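Local coordinates for basic blue protein (Cucumis sativus, PDB 2CBP) that carries a single type 1 (blue) copper ion and probably transfers electrons, as expected of a plant phytocyanin, at residues 29-43 against 58-70. Sequence-based numbering, arbitrary orientation. Where two conformers were deposited one is given.
Sequences ILLFNYNPSMHNVVV and AKVYTSGRDQIKL. Residue 37 of segment 29-43 comes from a tag, linker or insertion. With CU (copper (II) ion), chain B.
Tyr-34 OH donates to Asp-66 OD2 at 2.6 Å, in the plane of the phenol ring and on the syn lone pair of the carboxylate; ring and carboxylate planes stand 45° apart. Asp-66 OD1 accepts from Ser-63 OG, also at 2.6 Å, but from above the carboxylate plane, so both oxygens of this buried acid are engaged. With chi1 at 58°, CG of Tyr-34 lies between its backbone N and carbonyl carbon, which lays one ring face against Gly-64 and brings the hydroxyl end to Thr-62. Gly-64 CA sits 3.8 Å from the ring centroid, 16° off the normal, a CH-pi contact, while Gly-64 N gives a weak bond to Tyr-34 OH. Ser-63 OG, accepting from Arg-65 N, forms an ST turn.

Two antiparallel ladders extend from this corner. Leu-30/Ile-68 and Phe-32/Asp-66 are hydrogen-bonded pairs of the first; Val-41/Tyr-61 belongs to the second, with Tyr-61 N to Val-41 O at 2.7 Å. In the first ladder's non-hydrogen-bonded pair Asn-33/Arg-65, the side chains lie alongside each other and Asn-33 OD1 takes a weak bond from Arg-65 NH1.

The faces bearing Phe-32 and Val-41 close on each other. Val-41 CG1 lies 3.9 Å above the centre of the Phe-32 ring. Ile-68 CD1 reaches 3.8 Å from Phe-32 CE1 and also covers one face of Tyr-61, whose other face carries Lys-59 CE.

The loop joining strands 29-33 and 41-44 carries His-39, whose ND1 binds copper at 1.9 Å alongside Cys-79, His-84 and Met-89. Phe-77 and Trp-11 pack against Phe-32 in the core. The two ladders thus belong to the opposed sheets of the cupredoxin beta-sandwich: 29-33 lies between 2-4 and 65-69, and 41-44 between 59-61 and 73-78.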
loop_
_atom_site.group_PDB
_atom_site.type_symbol
_atom_site.label_atom_id
_atom_site.label_comp_id
_atom_site.label_asym_id
_atom_site.label_seq_id
_atom_site.Cartn_x
_atom_site.Cartn_y
_atom_site.Cartn_z
ATOM N N ILE A 29 6.776 5.835 8.320
ATOM C CA ILE A 29 7.124 5.463 6.960
ATOM C C ILE A 29 6.816 3.989 6.679
ATOM O O ILE A 29 7.128 3.095 7.459
ATOM C CB ILE A 29 8.620 5.670 6.669
ATOM C CG1 ILE A 29 8.931 7.148 6.812
ATOM C CG2 ILE A 29 8.998 5.193 5.277
ATOM C CD1 ILE A 29 10.416 7.478 6.953
ATOM N N LEU A 30 6.194 3.791 5.509
ATOM C CA LEU A 30 5.883 2.451 5.029
ATOM C C LEU A 30 6.927 2.208 3.905
ATOM O O LEU A 30 7.068 3.078 3.037
ATOM C CB LEU A 30 4.502 2.258 4.463
ATOM C CG LEU A 30 3.315 2.468 5.394
ATOM C CD1 LEU A 30 2.072 1.956 4.722
ATOM C CD2 LEU A 30 3.532 1.819 6.723
ATOM N N LEU A 31 7.590 1.097 4.029
ATOM C CA LEU A 31 8.619 0.687 3.044
ATOM C C LEU A 31 8.090 -0.515 2.259
ATOM O O LEU A 31 7.803 -1.567 2.825
ATOM C CB LEU A 31 9.914 0.381 3.754
ATOM C CG LEU A 31 11.168 0.212 2.898
ATOM C CD1 LEU A 31 12.353 0.624 3.734
ATOM C CD2 LEU A 31 11.321 -1.188 2.365
ATOM N N PHE A 32 7.997 -0.311 0.953
ATOM C CA PHE A 32 7.484 -1.289 0.002
ATOM C C PHE A 32 8.593 -1.866 -0.880
ATOM O O PHE A 32 9.169 -1.115 -1.673
ATOM C CB PHE A 32 6.428 -0.626 -0.918
ATOM C CG PHE A 32 5.166 -0.128 -0.272
ATOM C CD1 PHE A 32 5.117 1.103 0.357
ATOM C CD2 PHE A 32 4.001 -0.914 -0.320
ATOM C CE1 PHE A 32 3.948 1.562 0.965
ATOM C CE2 PHE A 32 2.812 -0.469 0.267
ATOM C CZ PHE A 32 2.802 0.779 0.902
ATOM N N ASN A 33 8.785 -3.164 -0.713
ATOM C CA ASN A 33 9.782 -3.910 -1.486
ATOM C C ASN A 33 9.101 -4.855 -2.486
ATOM O O ASN A 33 8.301 -5.706 -2.034
ATOM C CB ASN A 33 10.682 -4.763 -0.591
ATOM C CG ASN A 33 11.601 -3.993 0.331
ATOM O OD1 ASN A 33 12.268 -3.037 -0.077
ATOM N ND2 ASN A 33 11.638 -4.460 1.559
ATOM N N TYR A 34 9.500 -4.720 -3.738
ATOM C CA TYR A 34 8.946 -5.587 -4.793
ATOM C C TYR A 34 9.693 -5.426 -6.104
ATOM O O TYR A 34 10.520 -4.505 -6.283
ATOM C CB TYR A 34 7.428 -5.186 -5.012
ATOM C CG TYR A 34 7.376 -3.739 -5.387
ATOM C CD1 TYR A 34 7.412 -2.715 -4.423
ATOM C CD2 TYR A 34 7.311 -3.344 -6.742
ATOM C CE1 TYR A 34 7.407 -1.400 -4.773
ATOM C CE2 TYR A 34 7.306 -2.011 -7.092
ATOM C CZ TYR A 34 7.349 -1.023 -6.111
ATOM O OH TYR A 34 7.354 0.275 -6.551
ATOM N N ASN A 35 9.341 -6.309 -7.027
ATOM C CA ASN A 35 9.877 -6.307 -8.406
ATOM C C ASN A 35 8.992 -5.400 -9.249
ATOM O O ASN A 35 7.885 -5.850 -9.554
ATOM C CB ASN A 35 9.819 -7.739 -8.944
ATOM C CG ASN A 35 10.419 -7.820 -10.352
ATOM O OD1 ASN A 35 10.491 -6.823 -11.083
ATOM N ND2 ASN A 35 10.863 -9.022 -10.708
ATOM N N PRO A 36 9.447 -4.234 -9.617
ATOM C CA PRO A 36 8.672 -3.263 -10.392
ATOM C C PRO A 36 8.231 -3.682 -11.758
ATOM O O PRO A 36 7.366 -2.964 -12.339
ATOM C CB PRO A 36 9.500 -1.966 -10.401
ATOM C CG PRO A 36 10.918 -2.456 -10.174
ATOM C CD PRO A 36 10.768 -3.661 -9.258
ATOM N N SER A 37 8.780 -4.759 -12.261
ATOM C CA SER A 37 8.353 -5.287 -13.572
ATOM C C SER A 37 7.011 -6.028 -13.389
ATOM O O SER A 37 6.288 -6.219 -14.376
ATOM C CB SER A 37 9.393 -6.196 -14.194
ATOM O OG SER A 37 9.418 -7.473 -13.611
ATOM N N MET A 38 6.710 -6.386 -12.136
ATOM C CA MET A 38 5.523 -7.136 -11.805
ATOM C C MET A 38 4.514 -6.516 -10.864
ATOM O O MET A 38 3.421 -7.085 -10.711
ATOM C CB MET A 38 6.005 -8.461 -11.087
ATOM C CG MET A 38 7.047 -9.150 -11.935
ATOM S SD MET A 38 7.357 -10.849 -11.467
ATOM C CE MET A 38 7.594 -10.670 -9.688
ATOM N N HIS A 39 4.893 -5.446 -10.216
ATOM C CA HIS A 39 4.045 -4.761 -9.229
ATOM C C HIS A 39 4.359 -3.265 -9.130
ATOM O O HIS A 39 5.388 -2.800 -9.583
ATOM C CB HIS A 39 4.261 -5.390 -7.849
ATOM C CG HIS A 39 3.991 -6.844 -7.660
ATOM N ND1 HIS A 39 2.702 -7.382 -7.576
ATOM C CD2 HIS A 39 4.902 -7.864 -7.511
ATOM C CE1 HIS A 39 2.870 -8.661 -7.410
ATOM N NE2 HIS A 39 4.166 -9.003 -7.363
ATOM N N ASN A 40 3.443 -2.535 -8.500
ATOM C CA ASN A 40 3.531 -1.106 -8.264
ATOM C C ASN A 40 2.794 -0.825 -6.923
ATOM O O ASN A 40 2.223 -1.717 -6.300
ATOM C CB ASN A 40 3.001 -0.198 -9.394
ATOM C CG ASN A 40 1.558 -0.422 -9.745
ATOM O OD1 ASN A 40 0.769 -0.955 -8.923
ATOM N ND2 ASN A 40 1.144 -0.080 -10.970
ATOM N N VAL A 41 2.888 0.453 -6.564
ATOM C CA VAL A 41 2.217 0.955 -5.341
ATOM C C VAL A 41 1.412 2.162 -5.830
ATOM O O VAL A 41 1.996 3.098 -6.432
ATOM C CB VAL A 41 3.220 1.297 -4.216
ATOM C CG1 VAL A 41 2.524 1.895 -2.994
ATOM C CG2 VAL A 41 4.100 0.124 -3.834
ATOM N N VAL A 42 0.121 2.141 -5.575
ATOM C CA VAL A 42 -0.777 3.220 -5.992
ATOM C C VAL A 42 -1.527 3.737 -4.757
ATOM O O VAL A 42 -2.102 2.927 -4.001
ATOM C CB VAL A 42 -1.719 2.724 -7.124
ATOM C CG1 VAL A 42 -2.580 3.812 -7.743
ATOM C CG2 VAL A 42 -0.990 1.922 -8.197
ATOM N N VAL A 43 -1.496 5.029 -4.619
ATOM C CA VAL A 43 -2.153 5.738 -3.511
ATOM C C VAL A 43 -3.552 6.170 -3.963
ATOM O O VAL A 43 -3.700 7.069 -4.808
ATOM C CB VAL A 43 -1.300 6.946 -3.067
ATOM C CG1 VAL A 43 -1.911 7.562 -1.802
ATOM C CG2 VAL A 43 0.143 6.578 -2.871
ATOM N N ALA A 58 -4.223 9.475 -9.313
ATOM C CA ALA A 58 -3.612 8.698 -8.213
ATOM C C ALA A 58 -2.102 8.603 -8.471
ATOM O O ALA A 58 -1.670 8.362 -9.612
ATOM C CB ALA A 58 -4.294 7.340 -8.192
ATOM N N LYS A 59 -1.316 8.763 -7.426
ATOM C CA LYS A 59 0.154 8.676 -7.483
ATOM C C LYS A 59 0.562 7.189 -7.554
ATOM O O LYS A 59 0.081 6.380 -6.788
ATOM C CB LYS A 59 0.846 9.241 -6.267
ATOM C CG LYS A 59 2.299 9.611 -6.329
ATOM C CD LYS A 59 3.253 8.747 -7.113
ATOM C CE LYS A 59 4.727 9.053 -6.854
ATOM N NZ LYS A 59 5.656 8.535 -7.888
ATOM N N VAL A 60 1.460 6.937 -8.492
ATOM C CA VAL A 60 2.011 5.605 -8.725
ATOM C C VAL A 60 3.508 5.578 -8.440
ATOM O O VAL A 60 4.219 6.461 -8.968
ATOM C CB VAL A 60 1.693 5.152 -10.164
ATOM C CG1 VAL A 60 2.251 3.759 -10.442
ATOM C CG2 VAL A 60 0.211 5.234 -10.462
ATOM N N TYR A 61 3.901 4.612 -7.663
ATOM C CA TYR A 61 5.318 4.394 -7.274
ATOM C C TYR A 61 5.793 3.137 -7.979
ATOM O O TYR A 61 4.993 2.184 -8.047
ATOM C CB TYR A 61 5.457 4.257 -5.757
ATOM C CG TYR A 61 5.173 5.544 -5.013
ATOM C CD1 TYR A 61 3.866 5.902 -4.686
ATOM C CD2 TYR A 61 6.215 6.400 -4.654
ATOM C CE1 TYR A 61 3.602 7.083 -4.016
ATOM C CE2 TYR A 61 5.964 7.584 -3.975
ATOM C CZ TYR A 61 4.651 7.927 -3.657
ATOM O OH TYR A 61 4.359 9.095 -2.998
ATOM N N THR A 62 7.022 3.161 -8.484
ATOM C CA THR A 62 7.582 2.015 -9.218
ATOM C C THR A 62 9.068 1.739 -9.004
ATOM O O THR A 62 9.718 1.003 -9.796
ATOM C CB THR A 62 7.339 2.264 -10.729
ATOM O OG1 THR A 62 8.154 3.408 -11.026
ATOM C CG2 THR A 62 5.899 2.588 -11.074
ATOM N N SER A 63 9.615 2.315 -7.930
ATOM C CA SER A 63 11.046 2.124 -7.665
ATOM C C SER A 63 11.437 0.732 -7.250
ATOM O O SER A 63 12.610 0.387 -7.559
ATOM C CB SER A 63 11.567 3.154 -6.643
ATOM O OG SER A 63 11.345 2.605 -5.355
ATOM N N GLY A 64 10.590 -0.026 -6.554
ATOM C CA GLY A 64 10.963 -1.381 -6.098
ATOM C C GLY A 64 11.342 -1.392 -4.605
ATOM O O GLY A 64 11.431 -2.426 -3.955
ATOM N N ARG A 65 11.555 -0.177 -4.115
ATOM C CA ARG A 65 11.885 0.097 -2.707
ATOM C C ARG A 65 11.374 1.476 -2.303
ATOM O O ARG A 65 12.205 2.355 -2.019
ATOM C CB ARG A 65 13.407 0.045 -2.424
ATOM C CG ARG A 65 13.734 -0.117 -0.952
ATOM C CD ARG A 65 15.111 0.151 -0.554
ATOM N NE ARG A 65 16.128 -0.814 -0.722
ATOM C CZ ARG A 65 16.097 -2.137 -0.666
ATOM N NH1 ARG A 65 14.960 -2.780 -0.447
ATOM N NH2 ARG A 65 17.224 -2.846 -0.840
ATOM N N ASP A 66 10.068 1.657 -2.301
ATOM C CA ASP A 66 9.463 2.943 -1.977
ATOM C C ASP A 66 9.301 3.144 -0.469
ATOM O O ASP A 66 8.921 2.236 0.245
ATOM C CB ASP A 66 8.100 3.134 -2.648
ATOM C CG ASP A 66 8.120 2.703 -4.104
ATOM O OD1 ASP A 66 8.951 3.372 -4.811
ATOM O OD2 ASP A 66 7.387 1.822 -4.489
ATOM N N GLN A 67 9.608 4.382 -0.077
ATOM C CA GLN A 67 9.495 4.832 1.323
ATOM C C GLN A 67 8.402 5.907 1.339
ATOM O O GLN A 67 8.651 7.015 0.861
ATOM C CB GLN A 67 10.803 5.363 1.870
ATOM C CG GLN A 67 11.837 4.285 2.106
ATOM C CD GLN A 67 12.933 4.667 3.074
ATOM O OE1 GLN A 67 12.714 4.852 4.278
ATOM N NE2 GLN A 67 14.144 4.762 2.529
ATOM N N ILE A 68 7.242 5.535 1.830
ATOM C CA ILE A 68 6.081 6.441 1.895
ATOM C C ILE A 68 5.742 6.864 3.312
ATOM O O ILE A 68 5.457 6.112 4.228
ATOM C CB ILE A 68 4.870 5.827 1.165
ATOM C CG1 ILE A 68 5.333 5.496 -0.251
ATOM C CG2 ILE A 68 3.734 6.816 1.160
ATOM C CD1 ILE A 68 4.399 4.715 -1.142
ATOM N N LYS A 69 5.815 8.191 3.494
ATOM C CA LYS A 69 5.566 8.833 4.790
ATOM C C LYS A 69 4.048 9.010 4.902
ATOM O O LYS A 69 3.394 9.492 3.974
ATOM C CB LYS A 69 6.280 10.151 4.942
ATOM C CG LYS A 69 6.575 10.643 6.352
ATOM C CD LYS A 69 7.123 12.075 6.310
ATOM C CE LYS A 69 7.531 12.559 7.687
ATOM N NZ LYS A 69 6.428 12.389 8.663
ATOM N N LEU A 70 3.551 8.596 6.051
ATOM C CA LEU A 70 2.113 8.692 6.276
ATOM C C LEU A 70 1.642 10.017 6.851
ATOM O O LEU A 70 2.147 10.509 7.873
ATOM C CB LEU A 70 1.761 7.601 7.283
ATOM C CG LEU A 70 1.886 6.150 6.854
ATOM C CD1 LEU A 70 1.423 5.280 7.998
ATOM C CD2 LEU A 70 1.098 5.861 5.598
HETATM CU CU CU B . 1.009 -6.477 -7.778
HETATM O O HOH W 1 13.733 -3.800 -2.476
HETATM O O HOH W 2 -2.797 9.923 -4.915
#